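Local coordinates for putative glycosyltransferase (Mannosyltransferase) involved in glycosylating the PBCV-1 major capsid protein (Paramecium bursaria Chlorella virus 1, PDB 2P6W), which probably transfers sugar units from a nucleotide-sugar donor to the major capsid protein of the virus, this chain being its manganese-binding N-terminal domain, at residues D80-I94 against E186-G198. Residues are numbered along the deposited sequence; the frame is centred on the assembly and turned at random.
Sequences DSDVYVNPKNKNKPI and EHVKDALFVHMCG. With MN (manganese (II) ion), chain B.
Asp82 and His195 meet at the manganese ion, which Asp82 OD2 binds at 2.1 Å and His195 NE2 at 2.3 Å. Their carboxylate and imidazole planes lie only 17° apart. Asp80 OD2 supplies a third protein ligand, its carboxylate turned almost perpendicular to the imidazole (87°). Two ligands have second-shell partners: His195 ND1 is hydrogen-bonded to Asn178 OD1, and Asp80 OD1 takes a hydrogen bond from Trp78 NE1 and a salt bridge from Arg59.

Beyond the metal the two segments pair as antiparallel strands, 83-85 beside 193-195. Tyr84 and Val194 exchange both backbone hydrogen bonds, and Met196 N to Asp82 O and Asn86 N to Leu192 O continue the pairing at either end. The Asn86 side chain, its CG anti to the backbone N (chi1 176°), sends ND2 to two carbonyls, Ala191 O at 2.8 Å and Lys189 O at 2.9 Å. Both acceptors lie close to the amide plane, though ND2 stands well above the carbonyl plane of Lys189 and only slightly out of that of Ala191. Lys88 N reaches Asn86 OD1 from above the amide plane, closing an Asx turn.

Apolar and aromatic side chains line both faces of the pairing. On one, Val83 CG2 sits over the His195 ring, 3.9 Å from its centroid, and Val85 CG2 meets the Phe193 ring at its edge, 3.8 Å from CE1. On the other, Val194 CB lies over the Tyr84 ring, offset toward its rim, while Met196 CG approaches the ring edge and Met208 and His207 of helix 201-210 pack alongside.

Asp80 and Asp82 form the DxD motif of a GT-A glycosyltransferase; the strand pairing brings His195 to its metal site.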
ATOM      1  N   ASP A  80       0.987   2.971  -1.871  1.00 20.09           N
ATOM      2  CA  ASP A  80       1.003   3.673  -3.171  1.00 20.26           C
ATOM      3  C   ASP A  80       1.914   4.888  -3.052  1.00 20.32           C
ATOM      4  O   ASP A  80       2.061   5.455  -1.963  1.00 19.55           O
ATOM      5  CB  ASP A  80      -0.386   4.204  -3.540  1.00 20.56           C
ATOM      6  CG  ASP A  80      -1.322   3.132  -4.068  1.00 21.98           C
ATOM      7  OD1 ASP A  80      -0.920   1.952  -4.149  1.00 21.58           O
ATOM      8  OD2 ASP A  80      -2.475   3.492  -4.399  1.00 20.79           O
ATOM      9  N   SER A  81       2.500   5.322  -4.160  1.00 19.64           N
ATOM     10  CA  SER A  81       3.304   6.545  -4.128  1.00 20.26           C
ATOM     11  C   SER A  81       2.464   7.805  -3.887  1.00 20.53           C
ATOM     12  O   SER A  81       3.019   8.894  -3.666  1.00 20.33           O
ATOM     13  CB  SER A  81       4.127   6.694  -5.416  1.00 20.64           C
ATOM     14  OG  SER A  81       3.276   6.640  -6.554  1.00 21.51           O
ATOM     15  N   ASP A  82       1.140   7.656  -3.891  1.00 20.41           N
ATOM     16  CA  ASP A  82       0.250   8.769  -3.568  1.00 20.18           C
ATOM     17  C   ASP A  82      -0.240   8.681  -2.096  1.00 20.58           C
ATOM     18  O   ASP A  82      -1.199   9.342  -1.700  1.00 20.68           O
ATOM     19  CB  ASP A  82      -0.892   8.835  -4.565  1.00 20.90           C
ATOM     20  CG  ASP A  82      -1.447   7.463  -4.916  1.00 23.57           C
ATOM     21  OD1 ASP A  82      -1.026   6.886  -5.951  1.00 25.23           O
ATOM     22  OD2 ASP A  82      -2.296   6.955  -4.166  1.00 26.01           O
ATOM     23  N   VAL A  83       0.462   7.887  -1.289  1.00 20.34           N
ATOM     24  CA  VAL A  83       0.181   7.808   0.149  1.00 21.02           C
ATOM     25  C   VAL A  83       1.349   8.451   0.904  1.00 21.87           C
ATOM     26  O   VAL A  83       2.504   8.270   0.528  1.00 21.69           O
ATOM     27  CB  VAL A  83       0.002   6.329   0.610  1.00 20.60           C
ATOM     28  CG1 VAL A  83      -0.061   6.255   2.120  1.00 21.02           C
ATOM     29  CG2 VAL A  83      -1.266   5.716   0.003  1.00 20.43           C
ATOM     30  N   TYR A  84       1.071   9.214   1.959  1.00 22.29           N
ATOM     31  CA  TYR A  84       2.187   9.728   2.756  1.00 22.78           C
ATOM     32  C   TYR A  84       1.941   9.550   4.244  1.00 23.07           C
ATOM     33  O   TYR A  84       0.857   9.170   4.664  1.00 23.03           O
ATOM     34  CB  TYR A  84       2.473  11.190   2.430  1.00 23.73           C
ATOM     35  CG  TYR A  84       1.350  12.137   2.780  1.00 23.93           C
ATOM     36  CD1 TYR A  84       1.325  12.809   4.002  1.00 24.43           C
ATOM     37  CD2 TYR A  84       0.327  12.393   1.866  1.00 22.46           C
ATOM     38  CE1 TYR A  84       0.297  13.682   4.313  1.00 23.67           C
ATOM     39  CE2 TYR A  84      -0.712  13.275   2.162  1.00 23.79           C
ATOM     40  CZ  TYR A  84      -0.723  13.918   3.398  1.00 24.74           C
ATOM     41  OH  TYR A  84      -1.740  14.797   3.694  1.00 27.15           O
ATOM     42  N   VAL A  85       2.983   9.801   5.024  1.00 22.34           N
ATOM     43  CA  VAL A  85       2.881   9.721   6.461  1.00 22.46           C
ATOM     44  C   VAL A  85       2.482  11.099   6.977  1.00 23.02           C
ATOM     45  O   VAL A  85       3.163  12.095   6.711  1.00 23.04           O
ATOM     46  CB  VAL A  85       4.219   9.265   7.075  1.00 22.65           C
ATOM     47  CG1 VAL A  85       4.163   9.356   8.580  1.00 23.02           C
ATOM     48  CG2 VAL A  85       4.550   7.815   6.645  1.00 23.25           C
ATOM     49  N   ASN A  86       1.371  11.155   7.703  1.00 22.92           N
ATOM     50  CA  ASN A  86       0.919  12.391   8.354  1.00 23.86           C
ATOM     51  C   ASN A  86       1.985  12.917   9.337  1.00 23.81           C
ATOM     52  O   ASN A  86       2.270  12.252  10.335  1.00 23.11           O
ATOM     53  CB  ASN A  86      -0.378  12.097   9.109  1.00 24.12           C
ATOM     54  CG  ASN A  86      -0.900  13.292   9.901  1.00 26.56           C
ATOM     55  OD1 ASN A  86      -0.423  14.419   9.749  1.00 27.54           O
ATOM     56  ND2 ASN A  86      -1.879  13.041  10.761  1.00 27.66           N
ATOM     57  N   PRO A  87       2.568  14.101   9.060  1.00 24.66           N
ATOM     58  CA  PRO A  87       3.629  14.610   9.953  1.00 25.42           C
ATOM     59  C   PRO A  87       3.228  14.656  11.430  1.00 26.00           C
ATOM     60  O   PRO A  87       4.079  14.416  12.303  1.00 26.40           O
ATOM     61  CB  PRO A  87       3.904  16.019   9.415  1.00 25.51           C
ATOM     62  CG  PRO A  87       3.511  15.956   7.981  1.00 26.25           C
ATOM     63  CD  PRO A  87       2.333  15.006   7.921  1.00 24.46           C
ATOM     64  N   LYS A  88       1.956  14.939  11.709  1.00 26.93           N
ATOM     65  CA  LYS A  88       1.480  15.052  13.098  1.00 28.16           C
ATOM     66  C   LYS A  88       1.655  13.730  13.852  1.00 27.53           C
ATOM     67  O   LYS A  88       1.815  13.722  15.087  1.00 27.12           O
ATOM     68  CB  LYS A  88       0.008  15.508  13.157  1.00 28.87           C
ATOM     69  CG  LYS A  88      -0.566  15.554  14.585  1.00 31.07           C
ATOM     70  CD  LYS A  88      -2.090  15.598  14.599  1.00 31.00           C
ATOM     71  CE  LYS A  88      -2.653  15.412  16.011  1.00 33.37           C
ATOM     72  NZ  LYS A  88      -2.269  14.102  16.628  1.00 36.15           N
ATOM     73  N   ASN A  89       1.656  12.626  13.104  1.00 26.66           N
ATOM     74  CA  ASN A  89       1.719  11.292  13.691  1.00 26.06           C
ATOM     75  C   ASN A  89       2.970  10.467  13.375  1.00 25.96           C
ATOM     76  O   ASN A  89       3.039   9.279  13.693  1.00 25.95           O
ATOM     77  CB  ASN A  89       0.454  10.501  13.356  1.00 26.43           C
ATOM     78  CG  ASN A  89      -0.695  10.866  14.254  1.00 28.07           C
ATOM     79  OD1 ASN A  89      -1.848  10.910  13.832  1.00 30.02           O
ATOM     80  ND2 ASN A  89      -0.378  11.184  15.503  1.00 27.75           N
ATOM     81  N   LYS A  90       3.974  11.107  12.785  1.00 24.85           N
ATOM     82  CA  LYS A  90       5.174  10.399  12.347  1.00 25.31           C
ATOM     83  C   LYS A  90       5.967   9.752  13.490  1.00 25.17           C
ATOM     84  O   LYS A  90       6.712   8.796  13.260  1.00 24.33           O
ATOM     85  CB  LYS A  90       6.074  11.327  11.513  1.00 25.11           C
ATOM     86  CG  LYS A  90       6.820  12.342  12.362  1.00 25.57           C
ATOM     87  CD  LYS A  90       7.843  13.135  11.536  1.00 25.78           C
ATOM     88  CE  LYS A  90       8.742  13.921  12.478  1.00 28.38           C
ATOM     89  NZ  LYS A  90       9.597  14.890  11.740  1.00 30.40           N
ATOM     90  N   ASN A  91       5.802  10.250  14.718  1.00 24.94           N
ATOM     91  CA  ASN A  91       6.503   9.653  15.856  1.00 25.39           C
ATOM     92  C   ASN A  91       5.756   8.478  16.495  1.00 25.41           C
ATOM     93  O   ASN A  91       6.176   7.951  17.532  1.00 25.74           O
ATOM     94  CB  ASN A  91       6.877  10.715  16.906  1.00 25.57           C
ATOM     95  CG  ASN A  91       7.841  11.750  16.365  1.00 28.26           C
ATOM     96  OD1 ASN A  91       7.578  12.954  16.431  1.00 32.37           O
ATOM     97  ND2 ASN A  91       8.962  11.287  15.815  1.00 28.25           N
ATOM     98  N   LYS A  92       4.668   8.046  15.862  1.00 25.06           N
ATOM     99  CA  LYS A  92       3.891   6.931  16.396  1.00 25.01           C
ATOM    100  C   LYS A  92       4.063   5.690  15.531  1.00 24.55           C
ATOM    101  O   LYS A  92       3.915   5.773  14.303  1.00 25.30           O
ATOM    102  CB  LYS A  92       2.414   7.298  16.488  1.00 25.39           C
ATOM    103  CG  LYS A  92       2.110   8.424  17.475  1.00 27.05           C
ATOM    104  CD  LYS A  92       0.660   8.817  17.379  1.00 30.93           C
ATOM    105  CE  LYS A  92       0.287   9.911  18.380  1.00 31.98           C
ATOM    106  NZ  LYS A  92      -1.131  10.358  18.165  1.00 33.98           N
ATOM    107  N   PRO A  93       4.362   4.533  16.161  1.00 24.39           N
ATOM    108  CA  PRO A  93       4.633   3.324  15.383  1.00 24.14           C
ATOM    109  C   PRO A  93       3.356   2.734  14.815  1.00 23.82           C
ATOM    110  O   PRO A  93       2.261   3.008  15.315  1.00 23.85           O
ATOM    111  CB  PRO A  93       5.237   2.371  16.407  1.00 24.38           C
ATOM    112  CG  PRO A  93       4.576   2.767  17.706  1.00 24.39           C
ATOM    113  CD  PRO A  93       4.441   4.278  17.615  1.00 24.43           C
ATOM    114  N   ILE A  94       3.514   1.905  13.788  1.00 23.70           N
ATOM    115  CA  ILE A  94       2.381   1.311  13.093  1.00 23.61           C
ATOM    116  C   ILE A  94       1.517   0.509  14.057  1.00 23.82           C
ATOM    117  O   ILE A  94       0.293   0.471  13.933  1.00 23.50           O
ATOM    118  CB  ILE A  94       2.883   0.398  11.954  1.00 23.15           C
ATOM    119  CG1 ILE A  94       3.390   1.244  10.772  1.00 23.57           C
ATOM    120  CG2 ILE A  94       1.788  -0.592  11.533  1.00 24.52           C
ATOM    121  CD1 ILE A  94       4.218   0.443   9.751  1.00 22.99           C
ATOM    122  N   GLU A 186     -12.236  14.763   7.562  1.00 27.00           N
ATOM    123  CA  GLU A 186     -12.299  14.963   9.011  1.00 28.37           C
ATOM    124  C   GLU A 186     -11.316  14.087   9.796  1.00 28.56           C
ATOM    125  O   GLU A 186     -11.027  14.366  10.968  1.00 29.72           O
ATOM    126  CB  GLU A 186     -13.736  14.721   9.520  1.00 28.52           C
ATOM    127  CG  GLU A 186     -14.209  13.241   9.569  1.00 29.08           C
ATOM    128  CD  GLU A 186     -14.793  12.692   8.251  1.00 28.83           C
ATOM    129  OE1 GLU A 186     -14.568  13.300   7.188  1.00 26.00           O
ATOM    130  OE2 GLU A 186     -15.457  11.621   8.281  1.00 30.17           O
ATOM    131  N   HIS A 187     -10.822  13.026   9.155  1.00 27.72           N
ATOM    132  CA  HIS A 187      -9.943  12.069   9.816  1.00 27.06           C
ATOM    133  C   HIS A 187      -8.485  12.299   9.451  1.00 26.63           C
ATOM    134  O   HIS A 187      -7.592  11.741  10.103  1.00 24.85           O
ATOM    135  CB  HIS A 187     -10.315  10.625   9.449  1.00 26.75           C
ATOM    136  CG  HIS A 187     -11.633  10.168   9.994  1.00 28.14           C
ATOM    137  ND1 HIS A 187     -11.787   9.680  11.276  1.00 28.46           N
ATOM    138  CD2 HIS A 187     -12.855  10.083   9.414  1.00 30.12           C
ATOM    139  CE1 HIS A 187     -13.048   9.334  11.467  1.00 30.46           C
ATOM    140  NE2 HIS A 187     -13.716   9.563  10.349  1.00 30.52           N
ATOM    141  N   VAL A 188      -8.237  13.084   8.403  1.00 26.96           N
ATOM    142  CA  VAL A 188      -6.872  13.309   7.899  1.00 27.60           C
ATOM    143  C   VAL A 188      -5.917  13.762   9.003  1.00 28.24           C
ATOM    144  O   VAL A 188      -4.816  13.229   9.132  1.00 27.43           O
ATOM    145  CB  VAL A 188      -6.830  14.319   6.724  1.00 27.81           C
ATOM    146  CG1 VAL A 188      -5.382  14.706   6.404  1.00 28.22           C
ATOM    147  CG2 VAL A 188      -7.498  13.725   5.481  1.00 27.09           C
ATOM    148  N   LYS A 189      -6.367  14.719   9.813  1.00 29.04           N
ATOM    149  CA  LYS A 189      -5.584  15.249  10.939  1.00 30.22           C
ATOM    150  C   LYS A 189      -5.002  14.174  11.867  1.00 29.05           C
ATOM    151  O   LYS A 189      -3.887  14.331  12.378  1.00 29.22           O
ATOM    152  CB  LYS A 189      -6.442  16.250  11.749  1.00 30.36           C
ATOM    153  CG  LYS A 189      -7.603  15.619  12.550  1.00 32.50           C
ATOM    154  CD  LYS A 189      -8.509  16.662  13.232  1.00 32.92           C
ATOM    155  CE  LYS A 189      -9.520  15.992  14.147  1.00 34.68           C
ATOM    156  NZ  LYS A 189     -10.615  16.917  14.581  1.00 37.33           N
ATOM    157  N   ASP A 190      -5.762  13.105  12.095  1.00 28.08           N
ATOM    158  CA  ASP A 190      -5.401  12.092  13.082  1.00 27.36           C
ATOM    159  C   ASP A 190      -4.901  10.804  12.449  1.00 25.84           C
ATOM    160  O   ASP A 190      -4.629   9.831  13.156  1.00 25.48           O
ATOM    161  CB  ASP A 190      -6.594  11.791  13.994  1.00 28.31           C
ATOM    162  CG  ASP A 190      -6.897  12.931  14.957  1.00 31.63           C
ATOM    163  OD1 ASP A 190      -5.964  13.688  15.327  1.00 32.81           O
ATOM    164  OD2 ASP A 190      -8.076  13.060  15.337  1.00 35.88           O
ATOM    165  N   ALA A 191      -4.786  10.791  11.118  1.00 24.09           N
ATOM    166  CA  ALA A 191      -4.378   9.572  10.419  1.00 23.17           C
ATOM    167  C   ALA A 191      -2.883   9.310  10.584  1.00 22.53           C
ATOM    168  O   ALA A 191      -2.132  10.211  10.951  1.00 23.41           O
ATOM    169  CB  ALA A 191      -4.731   9.679   8.932  1.00 23.52           C
ATOM    170  N   LEU A 192      -2.460   8.079  10.312  1.00 21.67           N
ATOM    171  CA  LEU A 192      -1.049   7.794  10.116  1.00 21.21           C
ATOM    172  C   LEU A 192      -0.754   7.883   8.618  1.00 21.02           C
ATOM    173  O   LEU A 192       0.116   8.649   8.209  1.00 21.86           O
ATOM    174  CB  LEU A 192      -0.682   6.405  10.628  1.00 20.99           C
ATOM    175  CG  LEU A 192       0.778   6.003  10.370  1.00 21.09           C
ATOM    176  CD1 LEU A 192       1.763   6.987  11.045  1.00 21.05           C
ATOM    177  CD2 LEU A 192       0.980   4.543  10.871  1.00 21.10           C
ATOM    178  N   PHE A 193      -1.472   7.084   7.817  1.00 20.38           N
ATOM    179  CA  PHE A 193      -1.288   7.077   6.350  1.00 21.51           C
ATOM    180  C   PHE A 193      -2.423   7.811   5.637  1.00 21.32           C
ATOM    181  O   PHE A 193      -3.590   7.444   5.761  1.00 21.57           O
ATOM    182  CB  PHE A 193      -1.186   5.631   5.828  1.00 20.96           C
ATOM    183  CG  PHE A 193      -0.011   4.878   6.391  1.00 20.93           C
ATOM    184  CD1 PHE A 193       1.255   5.455   6.395  1.00 22.35           C
ATOM    185  CD2 PHE A 193      -0.169   3.598   6.925  1.00 19.11           C
ATOM    186  CE1 PHE A 193       2.364   4.773   6.915  1.00 22.89           C
ATOM    187  CE2 PHE A 193       0.916   2.917   7.435  1.00 19.88           C
ATOM    188  CZ  PHE A 193       2.190   3.510   7.438  1.00 21.35           C
ATOM    189  N   VAL A 194      -2.057   8.863   4.905  1.00 22.13           N
ATOM    190  CA  VAL A 194      -3.021   9.698   4.217  1.00 22.32           C
ATOM    191  C   VAL A 194      -2.936   9.372   2.721  1.00 22.49           C
ATOM    192  O   VAL A 194      -1.853   9.362   2.140  1.00 22.51           O
ATOM    193  CB  VAL A 194      -2.736  11.194   4.459  1.00 22.88           C
ATOM    194  CG1 VAL A 194      -3.729  12.056   3.683  1.00 23.57           C
ATOM    195  CG2 VAL A 194      -2.792  11.520   5.956  1.00 23.90           C
ATOM    196  N   HIS A 195      -4.070   9.110   2.083  1.00 21.71           N
ATOM    197  CA  HIS A 195      -4.041   8.557   0.739  1.00 21.47           C
ATOM    198  C   HIS A 195      -4.672   9.537  -0.265  1.00 20.85           C
ATOM    199  O   HIS A 195      -5.857   9.816  -0.200  1.00 20.66           O
ATOM    200  CB  HIS A 195      -4.750   7.198   0.744  1.00 21.33           C
ATOM    201  CG  HIS A 195      -4.766   6.497  -0.580  1.00 21.72           C
ATOM    202  ND1 HIS A 195      -5.421   5.294  -0.771  1.00 20.37           N
ATOM    203  CD2 HIS A 195      -4.202   6.815  -1.774  1.00 21.94           C
ATOM    204  CE1 HIS A 195      -5.258   4.905  -2.027  1.00 21.70           C
ATOM    205  NE2 HIS A 195      -4.530   5.813  -2.659  1.00 22.57           N
ATOM    206  N   MET A 196      -3.849  10.109  -1.138  1.00 20.61           N
ATOM    207  CA  MET A 196      -4.347  11.046  -2.157  1.00 21.07           C
ATOM    208  C   MET A 196      -4.944  10.295  -3.349  1.00 22.02           C
ATOM    209  O   MET A 196      -4.475  10.414  -4.482  1.00 23.11           O
ATOM    210  CB  MET A 196      -3.216  11.984  -2.606  1.00 21.10           C
ATOM    211  CG  MET A 196      -2.580  12.810  -1.485  1.00 21.99           C
ATOM    212  SD  MET A 196      -1.209  13.818  -2.128  1.00 21.82           S
ATOM    213  CE  MET A 196      -0.056  12.532  -2.624  1.00 22.66           C
ATOM    214  N   CYS A 197      -6.011   9.554  -3.087  1.00 22.21           N
ATOM    215  CA  CYS A 197      -6.568   8.626  -4.058  1.00 22.50           C
ATOM    216  C   CYS A 197      -7.392   9.335  -5.130  1.00 23.13           C
ATOM    217  O   CYS A 197      -8.182  10.227  -4.814  1.00 24.44           O
ATOM    218  CB  CYS A 197      -7.432   7.622  -3.307  1.00 21.47           C
ATOM    219  SG  CYS A 197      -8.016   6.241  -4.276  1.00 24.20           S
ATOM    220  N   GLY A 198      -7.171   8.965  -6.393  1.00 23.89           N
ATOM    221  CA  GLY A 198      -8.040   9.392  -7.497  1.00 24.39           C
ATOM    222  C   GLY A 198      -7.787  10.779  -8.048  1.00 25.14           C
ATOM    223  O   GLY A 198      -8.504  11.232  -8.955  1.00 26.76           O
TER
HETATM  224 MN    MN B 214      -3.506   5.359  -4.689  1.00 22.11          MN